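Local structure of galectin-1 (Bufo arenarum, 1A78) at residues A6-N11 with I118-L123; K21-P26 with G83-V88; K29-N34 with A48-H53. The protein binds beta-galactosides as a homodimeric lectin, here in complex with thio-digalactose, and may regulate cell apoptosis and differentiation. All blocks are in the same frame, centred on the assembly; numbering follows the deposited sequence.

Interaction 1: A6-N11 with I118-L123; sequences AVTNLN and IPFLSL
At the edge, within one subunit, of the six-stranded sheet in the galectin beta-sandwich, Val-7 and Leu-121 form the hydrogen-bonded pair that ties segments 6-11 and 118-123 together, antiparallel. Val-7 N donates to Leu-121 O over 2.6 Å, almost straight at 170°, and Leu-121 N returns a bond to Val-7 O at 3.0 Å. Further along, Leu-10 N reaches Pro-119 O at 3.0 Å, its nitrogen standing 38° out of the carbonyl plane.

On the face carrying Val-7 and Leu-121 the side chains meet through their roots, CB of Val-7 lying 4.2 Å from CB of Leu-121. Leu-10 joins them. Its CG is anti to the backbone N (chi1 -179°); its CD2 lies 3.9 Å from Leu-121 CB, and the two leucines cross obliquely. On the other face the Phe-120 ring lies beside Ala-6 and Thr-8. Its CE1 is 4.1 Å from Ala-6 CB, while Thr-8 OG1 sits at the ring's edge near its plane, 4.3 Å from CD1.

Leu-121 packs inward on Val-33 and Leu-35 of strand 30-35 and on Ile-20 of the facing sheet, and Val-7 and Leu-10 rest on Ile-131 of strand 127-133. Ala-6 to Thr-8 also pair with an antiparallel strand of the second subunit, so that the sheet runs on across the dimer interface, where Ala-6 O is hydrogen-bonded to Thr-8 OG1 of that subunit.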
ATOM      1  N   ALA A   6       3.362   3.026   5.254  1.00 29.44           N
ATOM      2  CA  ALA A   6       2.241   2.825   6.165  1.00 27.19           C
ATOM      3  C   ALA A   6       0.980   2.847   5.312  1.00 27.60           C
ATOM      4  O   ALA A   6       0.768   3.804   4.562  1.00 27.00           O
ATOM      5  CB  ALA A   6       2.182   3.910   7.177  1.00 28.68           C
ATOM      6  N   VAL A   7       0.160   1.799   5.412  1.00 25.25           N
ATOM      7  CA  VAL A   7      -1.067   1.665   4.634  1.00 23.28           C
ATOM      8  C   VAL A   7      -2.209   1.784   5.594  1.00 25.42           C
ATOM      9  O   VAL A   7      -2.185   1.144   6.638  1.00 26.87           O
ATOM     10  CB  VAL A   7      -1.174   0.263   3.952  1.00 22.23           C
ATOM     11  CG1 VAL A   7      -2.552   0.032   3.426  1.00 20.88           C
ATOM     12  CG2 VAL A   7      -0.170   0.105   2.839  1.00 19.98           C
ATOM     13  N   THR A   8      -3.216   2.582   5.252  1.00 25.10           N
ATOM     14  CA  THR A   8      -4.372   2.736   6.114  1.00 27.31           C
ATOM     15  C   THR A   8      -5.583   2.329   5.320  1.00 28.23           C
ATOM     16  O   THR A   8      -5.522   2.353   4.108  1.00 29.67           O
ATOM     17  CB  THR A   8      -4.493   4.160   6.574  1.00 30.88           C
ATOM     18  OG1 THR A   8      -3.174   4.655   6.852  1.00 36.26           O
ATOM     19  CG2 THR A   8      -5.322   4.225   7.846  1.00 32.02           C
ATOM     20  N   ASN A   9      -6.671   1.937   5.981  1.00 30.99           N
ATOM     21  CA  ASN A   9      -7.879   1.473   5.282  1.00 35.14           C
ATOM     22  C   ASN A   9      -7.626   0.142   4.553  1.00 34.88           C
ATOM     23  O   ASN A   9      -8.248  -0.128   3.533  1.00 34.22           O
ATOM     24  CB  ASN A   9      -8.337   2.481   4.224  1.00 40.57           C
ATOM     25  CG  ASN A   9      -9.391   3.425   4.715  1.00 45.52           C
ATOM     26  OD1 ASN A   9     -10.373   3.023   5.353  1.00 47.23           O
ATOM     27  ND2 ASN A   9      -9.226   4.702   4.377  1.00 46.91           N
ATOM     28  N   LEU A  10      -6.686  -0.663   5.039  1.00 34.32           N
ATOM     29  CA  LEU A  10      -6.374  -1.947   4.411  1.00 33.89           C
ATOM     30  C   LEU A  10      -7.594  -2.876   4.408  1.00 34.24           C
ATOM     31  O   LEU A  10      -7.710  -3.745   3.552  1.00 34.75           O
ATOM     32  CB  LEU A  10      -5.199  -2.625   5.145  1.00 33.13           C
ATOM     33  CG  LEU A  10      -4.637  -3.983   4.674  1.00 33.31           C
ATOM     34  CD1 LEU A  10      -3.890  -3.807   3.380  1.00 33.49           C
ATOM     35  CD2 LEU A  10      -3.690  -4.579   5.713  1.00 30.88           C
ATOM     36  N   ASN A  11      -8.487  -2.693   5.374  1.00 35.00           N
ATOM     37  CA  ASN A  11      -9.695  -3.512   5.535  1.00 36.16           C
ATOM     38  C   ASN A  11      -9.522  -5.013   5.380  1.00 33.60           C
ATOM     39  O   ASN A  11     -10.237  -5.652   4.615  1.00 34.18           O
ATOM     40  CB  ASN A  11     -10.830  -3.024   4.623  1.00 42.04           C
ATOM     41  CG  ASN A  11     -12.177  -3.654   4.980  1.00 47.27           C
ATOM     42  OD1 ASN A  11     -12.725  -3.398   6.061  1.00 52.16           O
ATOM     43  ND2 ASN A  11     -12.705  -4.499   4.090  1.00 49.34           N
ATOM     44  N   ILE A 118      -9.008  -5.395   9.888  1.00 27.09           N
ATOM     45  CA  ILE A 118      -7.715  -4.803  10.233  1.00 26.87           C
ATOM     46  C   ILE A 118      -7.422  -3.578   9.337  1.00 26.84           C
ATOM     47  O   ILE A 118      -7.047  -3.713   8.168  1.00 26.29           O
ATOM     48  CB  ILE A 118      -6.579  -5.851  10.098  1.00 26.45           C
ATOM     49  CG1 ILE A 118      -6.832  -7.001  11.061  1.00 25.58           C
ATOM     50  CG2 ILE A 118      -5.228  -5.211  10.381  1.00 22.04           C
ATOM     51  CD1 ILE A 118      -5.835  -8.110  10.913  1.00 28.43           C
ATOM     52  N   PRO A 119      -7.497  -2.371   9.919  1.00 26.13           N
ATOM     53  CA  PRO A 119      -7.274  -1.097   9.234  1.00 24.86           C
ATOM     54  C   PRO A 119      -5.895  -0.673   8.829  1.00 25.05           C
ATOM     55  O   PRO A 119      -5.751  -0.034   7.789  1.00 26.73           O
ATOM     56  CB  PRO A 119      -7.792  -0.067  10.237  1.00 25.67           C
ATOM     57  CG  PRO A 119      -8.575  -0.852  11.271  1.00 27.33           C
ATOM     58  CD  PRO A 119      -7.842  -2.149  11.334  1.00 26.97           C
ATOM     59  N   PHE A 120      -4.880  -1.069   9.597  1.00 25.54           N
ATOM     60  CA  PHE A 120      -3.516  -0.568   9.397  1.00 22.76           C
ATOM     61  C   PHE A 120      -2.382  -1.543   9.187  1.00 21.85           C
ATOM     62  O   PHE A 120      -2.317  -2.581   9.834  1.00 22.50           O
ATOM     63  CB  PHE A 120      -3.213   0.310  10.635  1.00 23.88           C
ATOM     64  CG  PHE A 120      -1.844   0.941  10.658  1.00 23.75           C
ATOM     65  CD1 PHE A 120      -1.613   2.154  10.019  1.00 25.43           C
ATOM     66  CD2 PHE A 120      -0.819   0.373  11.405  1.00 23.09           C
ATOM     67  CE1 PHE A 120      -0.393   2.801  10.128  1.00 25.31           C
ATOM     68  CE2 PHE A 120       0.398   1.012  11.519  1.00 25.36           C
ATOM     69  CZ  PHE A 120       0.614   2.237  10.881  1.00 24.30           C
ATOM     70  N   LEU A 121      -1.403  -1.105   8.411  1.00 22.15           N
ATOM     71  CA  LEU A 121      -0.210  -1.902   8.115  1.00 25.11           C
ATOM     72  C   LEU A 121       0.972  -0.957   7.927  1.00 24.44           C
ATOM     73  O   LEU A 121       0.829   0.068   7.288  1.00 24.28           O
ATOM     74  CB  LEU A 121      -0.434  -2.719   6.814  1.00 24.76           C
ATOM     75  CG  LEU A 121       0.550  -3.584   5.984  1.00 26.12           C
ATOM     76  CD1 LEU A 121       1.838  -2.865   5.615  1.00 24.05           C
ATOM     77  CD2 LEU A 121       0.836  -4.887   6.656  1.00 25.99           C
ATOM     78  N   SER A 122       2.131  -1.296   8.479  1.00 24.40           N
ATOM     79  CA  SER A 122       3.326  -0.484   8.280  1.00 24.95           C
ATOM     80  C   SER A 122       4.552  -1.387   8.282  1.00 26.81           C
ATOM     81  O   SER A 122       4.519  -2.490   8.849  1.00 25.88           O
ATOM     82  CB  SER A 122       3.472   0.573   9.361  1.00 24.67           C
ATOM     83  OG  SER A 122       3.455  -0.013  10.647  1.00 27.79           O
ATOM     84  N   LEU A 123       5.612  -0.926   7.626  1.00 27.27           N
ATOM     85  CA  LEU A 123       6.868  -1.653   7.533  1.00 29.16           C
ATOM     86  C   LEU A 123       7.946  -0.800   8.176  1.00 31.90           C
ATOM     87  O   LEU A 123       7.860   0.427   8.190  1.00 33.18           O
ATOM     88  CB  LEU A 123       7.251  -1.893   6.061  1.00 26.86           C
ATOM     89  CG  LEU A 123       6.238  -2.595   5.145  1.00 27.46           C
ATOM     90  CD1 LEU A 123       6.794  -2.700   3.730  1.00 27.05           C
ATOM     91  CD2 LEU A 123       5.888  -3.970   5.680  1.00 27.72           C
TER

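Interaction 2: K21-P26 with G83-V88; sequences KGSIPP and GAEVMV
Gly-22 and Val-86 make the hydrogen-bonded antiparallel pair at the centre of this contact, which joins strands 16-23 and 85-92 in the five-stranded sheet of the galectin sandwich. Gly-22 N binds Val-86 O at 2.9 Å, and Val-86 N binds Gly-22 O at 2.8 Å. The pairing outlasts the strand on one side: in the loop, Ile-24 N still donates to Ala-84 O over a short 2.6 Å, nearly straight at 165°. One step on, Gly-83 N reaches Pro-25 O at 2.8 Å, but from 66° above the carbonyl plane, as the chains bend away from sheet geometry. Gly-83, with its positive phi, lies close against Pro-26 there.

The tight side is the inner one, where Ile-24 and Val-86 cross at about a right angle. Ile-24 CB lies 3.2 Å from Ala-84 O, and Ile-24 CG1 meets Val-86 CG2 at 4.0 Å; the closer approach of the methyls Ile-24 CD1 and Val-86 CG1 is too short to trust. Phe-80 touches both side chains, Phe-50 adds to Ile-24 and Leu-126 to Val-86, so this patch belongs to the hydrophobic filling between the sheets.

The face carrying Lys-21, Ser-23, Glu-85 and Met-87 is looser and more mixed, and Glu-85 is exposed to solvent. Within this contact Ser-23 OG meets a carbon, 3.5 Å from Glu-85 CG, and the Glu-85 carboxylate has a long, weak ion pair with Lys-129. Lys-21 and Met-87 lie side by side, pointing the same way, while the ammonium goes on to a salt bridge with Glu-19. A bend at chi3 of Lys-21 (-52°) places its CE 3.8 Å from Met-87 SD.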
ATOM      1  N   LYS A  21       6.097  -7.704  -0.050  1.00 36.04           N
ATOM      2  CA  LYS A  21       7.300  -8.079  -0.774  1.00 36.23           C
ATOM      3  C   LYS A  21       8.198  -6.856  -0.738  1.00 36.73           C
ATOM      4  O   LYS A  21       7.726  -5.732  -0.945  1.00 34.64           O
ATOM      5  CB  LYS A  21       6.938  -8.419  -2.204  1.00 39.38           C
ATOM      6  CG  LYS A  21       7.831  -9.442  -2.838  1.00 46.34           C
ATOM      7  CD  LYS A  21       7.261  -9.838  -4.183  1.00 53.17           C
ATOM      8  CE  LYS A  21       5.788 -10.244  -4.034  1.00 56.81           C
ATOM      9  NZ  LYS A  21       5.060 -10.357  -5.339  1.00 59.51           N
ATOM     10  N   GLY A  22       9.472  -7.057  -0.413  1.00 36.89           N
ATOM     11  CA  GLY A  22      10.378  -5.935  -0.330  1.00 36.25           C
ATOM     12  C   GLY A  22      11.822  -6.362  -0.299  1.00 38.56           C
ATOM     13  O   GLY A  22      12.131  -7.542  -0.463  1.00 38.49           O
ATOM     14  N   SER A  23      12.710  -5.392  -0.119  1.00 39.45           N
ATOM     15  CA  SER A  23      14.135  -5.662  -0.060  1.00 43.01           C
ATOM     16  C   SER A  23      14.760  -5.371   1.301  1.00 43.94           C
ATOM     17  O   SER A  23      14.497  -4.330   1.927  1.00 42.68           O
ATOM     18  CB  SER A  23      14.881  -4.887  -1.144  1.00 43.38           C
ATOM     19  OG  SER A  23      14.707  -5.507  -2.399  1.00 48.92           O
ATOM     20  N   ILE A  24      15.566  -6.332   1.751  1.00 44.52           N
ATOM     21  CA  ILE A  24      16.284  -6.261   3.010  1.00 44.47           C
ATOM     22  C   ILE A  24      17.632  -5.631   2.725  1.00 45.18           C
ATOM     23  O   ILE A  24      18.336  -6.055   1.804  1.00 44.91           O
ATOM     24  CB  ILE A  24      16.591  -7.667   3.584  1.00 44.09           C
ATOM     25  CG1 ILE A  24      15.312  -8.446   3.872  1.00 44.01           C
ATOM     26  CG2 ILE A  24      17.418  -7.546   4.856  1.00 43.60           C
ATOM     27  CD1 ILE A  24      15.584  -9.778   4.555  1.00 44.50           C
ATOM     28  N   PRO A  25      17.980  -4.565   3.458  1.00 46.09           N
ATOM     29  CA  PRO A  25      19.286  -3.917   3.244  1.00 47.34           C
ATOM     30  C   PRO A  25      20.445  -4.907   3.586  1.00 49.63           C
ATOM     31  O   PRO A  25      20.281  -5.852   4.375  1.00 46.48           O
ATOM     32  CB  PRO A  25      19.229  -2.734   4.213  1.00 45.99           C
ATOM     33  CG  PRO A  25      17.743  -2.409   4.248  1.00 45.09           C
ATOM     34  CD  PRO A  25      17.112  -3.759   4.339  1.00 44.20           C
ATOM     35  N   PRO A  26      21.633  -4.690   3.003  1.00 53.19           N
ATOM     36  CA  PRO A  26      22.790  -5.567   3.252  1.00 54.85           C
ATOM     37  C   PRO A  26      23.311  -5.451   4.683  1.00 56.16           C
ATOM     38  O   PRO A  26      23.960  -6.357   5.196  1.00 56.83           O
ATOM     39  CB  PRO A  26      23.814  -5.066   2.240  1.00 54.59           C
ATOM     40  CG  PRO A  26      23.545  -3.570   2.234  1.00 56.26           C
ATOM     41  CD  PRO A  26      22.021  -3.509   2.202  1.00 54.71           C
ATOM     42  N   GLY A  83      20.602  -7.870   2.479  1.00 45.94           N
ATOM     43  CA  GLY A  83      20.812  -7.457   1.110  1.00 45.65           C
ATOM     44  C   GLY A  83      20.035  -8.290   0.113  1.00 45.43           C
ATOM     45  O   GLY A  83      20.461  -8.377  -1.034  1.00 48.47           O
ATOM     46  N   ALA A  84      18.925  -8.910   0.526  1.00 44.25           N
ATOM     47  CA  ALA A  84      18.106  -9.728  -0.384  1.00 42.74           C
ATOM     48  C   ALA A  84      16.620  -9.366  -0.310  1.00 42.29           C
ATOM     49  O   ALA A  84      16.222  -8.534   0.493  1.00 41.27           O
ATOM     50  CB  ALA A  84      18.299 -11.206  -0.100  1.00 41.54           C
ATOM     51  N   GLU A  85      15.814  -9.984  -1.164  1.00 42.49           N
ATOM     52  CA  GLU A  85      14.377  -9.732  -1.209  1.00 44.51           C
ATOM     53  C   GLU A  85      13.567 -10.679  -0.333  1.00 44.25           C
ATOM     54  O   GLU A  85      13.874 -11.865  -0.248  1.00 47.71           O
ATOM     55  CB  GLU A  85      13.866  -9.884  -2.636  1.00 47.89           C
ATOM     56  CG  GLU A  85      14.195  -8.731  -3.556  1.00 55.37           C
ATOM     57  CD  GLU A  85      13.228  -8.648  -4.735  1.00 59.78           C
ATOM     58  OE1 GLU A  85      12.033  -8.319  -4.497  1.00 60.17           O
ATOM     59  OE2 GLU A  85      13.669  -8.898  -5.888  1.00 61.07           O
ATOM     60  N   VAL A  86      12.505 -10.181   0.287  1.00 42.09           N
ATOM     61  CA  VAL A  86      11.664 -11.034   1.104  1.00 40.89           C
ATOM     62  C   VAL A  86      10.214 -10.934   0.693  1.00 41.11           C
ATOM     63  O   VAL A  86       9.795  -9.931   0.108  1.00 41.29           O
ATOM     64  CB  VAL A  86      11.751 -10.679   2.592  1.00 42.00           C
ATOM     65  CG1 VAL A  86      13.095 -11.049   3.111  1.00 44.36           C
ATOM     66  CG2 VAL A  86      11.488  -9.203   2.814  1.00 41.07           C
ATOM     67  N   MET A  87       9.444 -11.956   1.046  1.00 39.90           N
ATOM     68  CA  MET A  87       8.021 -11.986   0.762  1.00 40.41           C
ATOM     69  C   MET A  87       7.336 -12.768   1.884  1.00 39.70           C
ATOM     70  O   MET A  87       7.661 -13.933   2.118  1.00 43.76           O
ATOM     71  CB  MET A  87       7.784 -12.623  -0.593  1.00 43.73           C
ATOM     72  CG  MET A  87       6.351 -12.863  -0.926  1.00 49.01           C
ATOM     73  SD  MET A  87       6.222 -13.689  -2.532  1.00 60.87           S
ATOM     74  CE  MET A  87       7.959 -14.083  -2.929  1.00 56.55           C
ATOM     75  N   VAL A  88       6.446 -12.106   2.622  1.00 36.57           N
ATOM     76  CA  VAL A  88       5.731 -12.718   3.743  1.00 33.80           C
ATOM     77  C   VAL A  88       4.228 -12.532   3.514  1.00 32.07           C
ATOM     78  O   VAL A  88       3.809 -11.513   2.963  1.00 32.72           O
ATOM     79  CB  VAL A  88       6.114 -12.032   5.134  1.00 34.03           C
ATOM     80  CG1 VAL A  88       5.651 -12.895   6.314  1.00 32.47           C
ATOM     81  CG2 VAL A  88       7.612 -11.771   5.235  1.00 33.44           C
TER

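Interaction 3: K29-N34 with A48-H53; sequences KGFAVN and ARFDLH. With YIO (1-thio-beta-D-galactopyranose), chain C; GAL (beta-D-galactopyranose), chain B.
Ala-48 presses its CB onto one face of the Phe-31 ring, a CH-pi contact 4.0 Å from the ring centroid and 25° off the normal, displaced toward the CE2-CZ rim. Phe-31 can meet it because CG lies between the backbone N and the carbonyl carbon (chi1 71°). Phe-50 comes to this ring at its edge, CE2 lying near the ring plane and 4.0 Å from Phe-31 CD2. Beneath these side chains, Phe-31 and Ala-48 are a hydrogen-bonded antiparallel pair, with Ala-48 N to Phe-31 O at 2.8 Å.

At the corner that follows, Lys-29 O accepts Asp-51 N at 2.9 Å and, more weakly, Phe-50 N. Lys-29 and Leu-52 run side by side in the same direction, CG of the lysine 3.9 Å from CD1 of the leucine.

Arg-49 points to the face opposite Ala-48, and its chain is extended from CG to NE. The guanidinium meets the sugar with its edge: NH1 donates to GAL O2 at 2.9 Å, and NH2 to YIO O4, also at 2.9 Å, with weaker bonds from NH2 to YIO O5 and GAL O2. A salt bridge from NH1 to Asp-55 and a bond from NE to Asn-47 OD1 should hold its rotation. His-53 CD2 sits above one guanidinium face, offset toward its rim, and 3.4 Å from YIO S1. Glu-72 and Asn-62 are also hydrogen-bonded to YIO, and Glu-72 and Arg-74 to GAL; all this forms part of the beta-galactoside site characteristic of galectins, which also includes His-45 and Trp-69.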
ATOM      1  N   LYS A  29      19.980  -4.773  10.719  1.00 41.53           N
ATOM      2  CA  LYS A  29      20.013  -5.398  12.034  1.00 40.73           C
ATOM      3  C   LYS A  29      18.735  -6.204  12.250  1.00 38.83           C
ATOM      4  O   LYS A  29      18.749  -7.259  12.864  1.00 37.32           O
ATOM      5  CB  LYS A  29      20.191  -4.329  13.119  1.00 43.91           C
ATOM      6  CG  LYS A  29      18.999  -3.321  13.256  1.00 52.01           C
ATOM      7  CD  LYS A  29      19.304  -1.846  12.803  1.00 52.63           C
ATOM      8  CE  LYS A  29      19.638  -1.734  11.291  1.00 53.46           C
ATOM      9  NZ  LYS A  29      18.636  -2.401  10.370  1.00 51.84           N
ATOM     10  N   GLY A  30      17.632  -5.709  11.698  1.00 38.25           N
ATOM     11  CA  GLY A  30      16.347  -6.380  11.803  1.00 35.26           C
ATOM     12  C   GLY A  30      15.271  -5.547  11.114  1.00 34.43           C
ATOM     13  O   GLY A  30      15.496  -4.354  10.853  1.00 34.24           O
ATOM     14  N   PHE A  31      14.139  -6.160  10.769  1.00 31.12           N
ATOM     15  CA  PHE A  31      13.040  -5.414  10.143  1.00 28.92           C
ATOM     16  C   PHE A  31      11.737  -5.897  10.743  1.00 27.18           C
ATOM     17  O   PHE A  31      11.698  -6.968  11.394  1.00 27.18           O
ATOM     18  CB  PHE A  31      13.028  -5.551   8.610  1.00 26.90           C
ATOM     19  CG  PHE A  31      12.631  -6.907   8.124  1.00 27.14           C
ATOM     20  CD1 PHE A  31      11.287  -7.221   7.921  1.00 25.32           C
ATOM     21  CD2 PHE A  31      13.598  -7.868   7.854  1.00 26.73           C
ATOM     22  CE1 PHE A  31      10.911  -8.464   7.457  1.00 26.52           C
ATOM     23  CE2 PHE A  31      13.234  -9.116   7.386  1.00 26.04           C
ATOM     24  CZ  PHE A  31      11.891  -9.422   7.183  1.00 26.61           C
ATOM     25  N   ALA A  32      10.675  -5.114  10.538  1.00 24.32           N
ATOM     26  CA  ALA A  32       9.361  -5.424  11.081  1.00 21.28           C
ATOM     27  C   ALA A  32       8.232  -5.145  10.107  1.00 19.39           C
ATOM     28  O   ALA A  32       8.391  -4.401   9.150  1.00 19.11           O
ATOM     29  CB  ALA A  32       9.126  -4.630  12.382  1.00 19.70           C
ATOM     30  N   VAL A  33       7.114  -5.803  10.351  1.00 18.97           N
ATOM     31  CA  VAL A  33       5.886  -5.637   9.594  1.00 20.43           C
ATOM     32  C   VAL A  33       4.822  -5.565  10.680  1.00 20.80           C
ATOM     33  O   VAL A  33       4.726  -6.472  11.509  1.00 23.71           O
ATOM     34  CB  VAL A  33       5.603  -6.839   8.665  1.00 18.30           C
ATOM     35  CG1 VAL A  33       4.197  -6.710   8.054  1.00 20.43           C
ATOM     36  CG2 VAL A  33       6.668  -6.893   7.554  1.00 16.70           C
ATOM     37  N   ASN A  34       4.025  -4.503  10.695  1.00 19.63           N
ATOM     38  CA  ASN A  34       3.010  -4.359  11.736  1.00 21.37           C
ATOM     39  C   ASN A  34       1.604  -4.383  11.168  1.00 22.16           C
ATOM     40  O   ASN A  34       1.383  -3.862  10.079  1.00 25.58           O
ATOM     41  CB  ASN A  34       3.239  -3.036  12.482  1.00 22.02           C
ATOM     42  CG  ASN A  34       4.661  -2.885  12.953  1.00 22.29           C
ATOM     43  OD1 ASN A  34       5.124  -3.657  13.775  1.00 26.06           O
ATOM     44  ND2 ASN A  34       5.372  -1.925  12.411  1.00 20.85           N
ATOM     45  N   ALA A  48      11.781  -9.544  12.524  1.00 26.50           N
ATOM     46  CA  ALA A  48      12.846 -10.484  12.176  1.00 26.69           C
ATOM     47  C   ALA A  48      14.166  -9.837  12.577  1.00 28.41           C
ATOM     48  O   ALA A  48      14.623  -8.882  11.938  1.00 29.35           O
ATOM     49  CB  ALA A  48      12.839 -10.797  10.682  1.00 23.30           C
ATOM     50  N   ARG A  49      14.786 -10.375  13.625  1.00 27.65           N
ATOM     51  CA  ARG A  49      16.038  -9.858  14.163  1.00 26.92           C
ATOM     52  C   ARG A  49      17.310 -10.550  13.706  1.00 26.84           C
ATOM     53  O   ARG A  49      17.616 -11.645  14.136  1.00 26.46           O
ATOM     54  CB  ARG A  49      15.969  -9.875  15.695  1.00 26.15           C
ATOM     55  CG  ARG A  49      14.817  -9.040  16.246  1.00 25.97           C
ATOM     56  CD  ARG A  49      14.762  -9.017  17.765  1.00 25.38           C
ATOM     57  NE  ARG A  49      13.723  -8.109  18.248  1.00 25.88           N
ATOM     58  CZ  ARG A  49      13.428  -7.890  19.530  1.00 25.98           C
ATOM     59  NH1 ARG A  49      14.096  -8.508  20.501  1.00 27.93           N
ATOM     60  NH2 ARG A  49      12.434  -7.075  19.842  1.00 23.09           N
ATOM     61  N   PHE A  50      18.046  -9.907  12.814  1.00 28.99           N
ATOM     62  CA  PHE A  50      19.314 -10.457  12.347  1.00 31.48           C
ATOM     63  C   PHE A  50      20.302 -10.424  13.519  1.00 32.18           C
ATOM     64  O   PHE A  50      20.911 -11.426  13.872  1.00 34.56           O
ATOM     65  CB  PHE A  50      19.865  -9.625  11.189  1.00 30.44           C
ATOM     66  CG  PHE A  50      19.150  -9.850   9.911  1.00 32.55           C
ATOM     67  CD1 PHE A  50      19.505 -10.911   9.086  1.00 31.66           C
ATOM     68  CD2 PHE A  50      18.074  -9.040   9.552  1.00 32.65           C
ATOM     69  CE1 PHE A  50      18.791 -11.173   7.911  1.00 34.01           C
ATOM     70  CE2 PHE A  50      17.352  -9.286   8.381  1.00 32.52           C
ATOM     71  CZ  PHE A  50      17.712 -10.360   7.558  1.00 33.06           C
ATOM     72  N   ASP A  51      20.419  -9.265  14.142  1.00 30.65           N
ATOM     73  CA  ASP A  51      21.292  -9.100  15.268  1.00 28.12           C
ATOM     74  C   ASP A  51      20.736  -7.903  16.014  1.00 26.19           C
ATOM     75  O   ASP A  51      21.103  -6.775  15.725  1.00 26.47           O
ATOM     76  CB  ASP A  51      22.697  -8.822  14.758  1.00 29.92           C
ATOM     77  CG  ASP A  51      23.730  -8.847  15.857  1.00 32.06           C
ATOM     78  OD1 ASP A  51      23.374  -9.213  17.002  1.00 34.04           O
ATOM     79  OD2 ASP A  51      24.898  -8.507  15.570  1.00 33.67           O
ATOM     80  N   LEU A  52      19.828  -8.143  16.950  1.00 24.90           N
ATOM     81  CA  LEU A  52      19.214  -7.053  17.691  1.00 24.49           C
ATOM     82  C   LEU A  52      18.792  -7.429  19.118  1.00 25.40           C
ATOM     83  O   LEU A  52      18.058  -8.394  19.324  1.00 24.58           O
ATOM     84  CB  LEU A  52      18.011  -6.530  16.904  1.00 23.18           C
ATOM     85  CG  LEU A  52      17.298  -5.259  17.372  1.00 22.94           C
ATOM     86  CD1 LEU A  52      18.169  -4.045  17.025  1.00 21.98           C
ATOM     87  CD2 LEU A  52      15.925  -5.169  16.698  1.00 21.54           C
ATOM     88  N   HIS A  53      19.230  -6.629  20.100  1.00 26.85           N
ATOM     89  CA  HIS A  53      18.910  -6.849  21.521  1.00 27.58           C
ATOM     90  C   HIS A  53      19.287  -8.226  22.040  1.00 27.65           C
ATOM     91  O   HIS A  53      18.561  -8.776  22.866  1.00 29.64           O
ATOM     92  CB  HIS A  53      17.423  -6.666  21.784  1.00 26.50           C
ATOM     93  CG  HIS A  53      16.900  -5.344  21.350  1.00 29.46           C
ATOM     94  ND1 HIS A  53      17.656  -4.194  21.404  1.00 29.47           N
ATOM     95  CD2 HIS A  53      15.714  -4.995  20.798  1.00 30.29           C
ATOM     96  CE1 HIS A  53      16.960  -3.194  20.897  1.00 31.22           C
ATOM     97  NE2 HIS A  53      15.780  -3.654  20.520  1.00 31.27           N
TER
HETATM   98  C1  YIO C   1      11.183  -4.498  22.056  1.00 27.85           C
HETATM   99  C2  YIO C   1      11.472  -3.755  20.776  1.00 28.48           C
HETATM  100  C3  YIO C   1      10.177  -3.436  20.055  1.00 27.92           C
HETATM  101  C4  YIO C   1       9.483  -4.734  19.746  1.00 27.65           C
HETATM  102  C5  YIO C   1       9.253  -5.505  21.046  1.00 27.68           C
HETATM  103  C6  YIO C   1       8.671  -6.874  20.809  1.00 26.44           C
HETATM  104  O2  YIO C   1      12.156  -2.558  21.070  1.00 31.07           O
HETATM  105  O3  YIO C   1      10.467  -2.765  18.844  1.00 28.70           O
HETATM  106  O4  YIO C   1      10.281  -5.486  18.847  1.00 27.01           O
HETATM  107  O5  YIO C   1      10.481  -5.705  21.771  1.00 30.24           O
HETATM  108  O6  YIO C   1       8.106  -7.368  22.013  1.00 27.27           O
HETATM  109  S1  YIO C   1      12.805  -5.058  22.637  1.00 27.70           S
HETATM  110  C1  GAL B   2      12.257  -5.951  24.132  1.00 26.95           C
HETATM  111  C2  GAL B   2      12.944  -7.327  24.193  1.00 27.62           C
HETATM  112  C3  GAL B   2      12.419  -8.137  25.384  1.00 27.15           C
HETATM  113  C4  GAL B   2      12.572  -7.325  26.678  1.00 26.96           C
HETATM  114  C5  GAL B   2      11.855  -6.002  26.513  1.00 26.93           C
HETATM  115  C6  GAL B   2      12.032  -5.164  27.756  1.00 28.18           C
HETATM  116  O2  GAL B   2      12.720  -8.055  22.999  1.00 27.44           O
HETATM  117  O3  GAL B   2      13.144  -9.353  25.484  1.00 26.52           O
HETATM  118  O4  GAL B   2      13.947  -7.062  26.937  1.00 23.69           O
HETATM  119  O5  GAL B   2      12.435  -5.270  25.394  1.00 28.86           O
HETATM  120  O6  GAL B   2      11.672  -3.822  27.514  1.00 33.02           O

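Overall arrangement
Interactions 1 and 3 belong to the same sheet, whose strands 118-124 and 30-35 are neighbours: a probable hydrogen bond of 2.8 Å from Asn-34 N to Ser-122 O joins them, and Leu-121 and Leu-123 pack on Val-33. Their centres nonetheless lie about 20 Å apart, on opposite sides of the chain's centre, with interaction 1 at the dimer edge and interaction 3 at the sugar; the Ser-122 side chain remains about 11 Å from YIO. Interaction 2 lies in the facing sheet, its centre about 12 Å from that of interaction 3, and Ile-24 reaches across to Phe-31 and Phe-50. Along the chain, interaction 3 lies within the loop closed by interaction 2, and both within that closed by interaction 1.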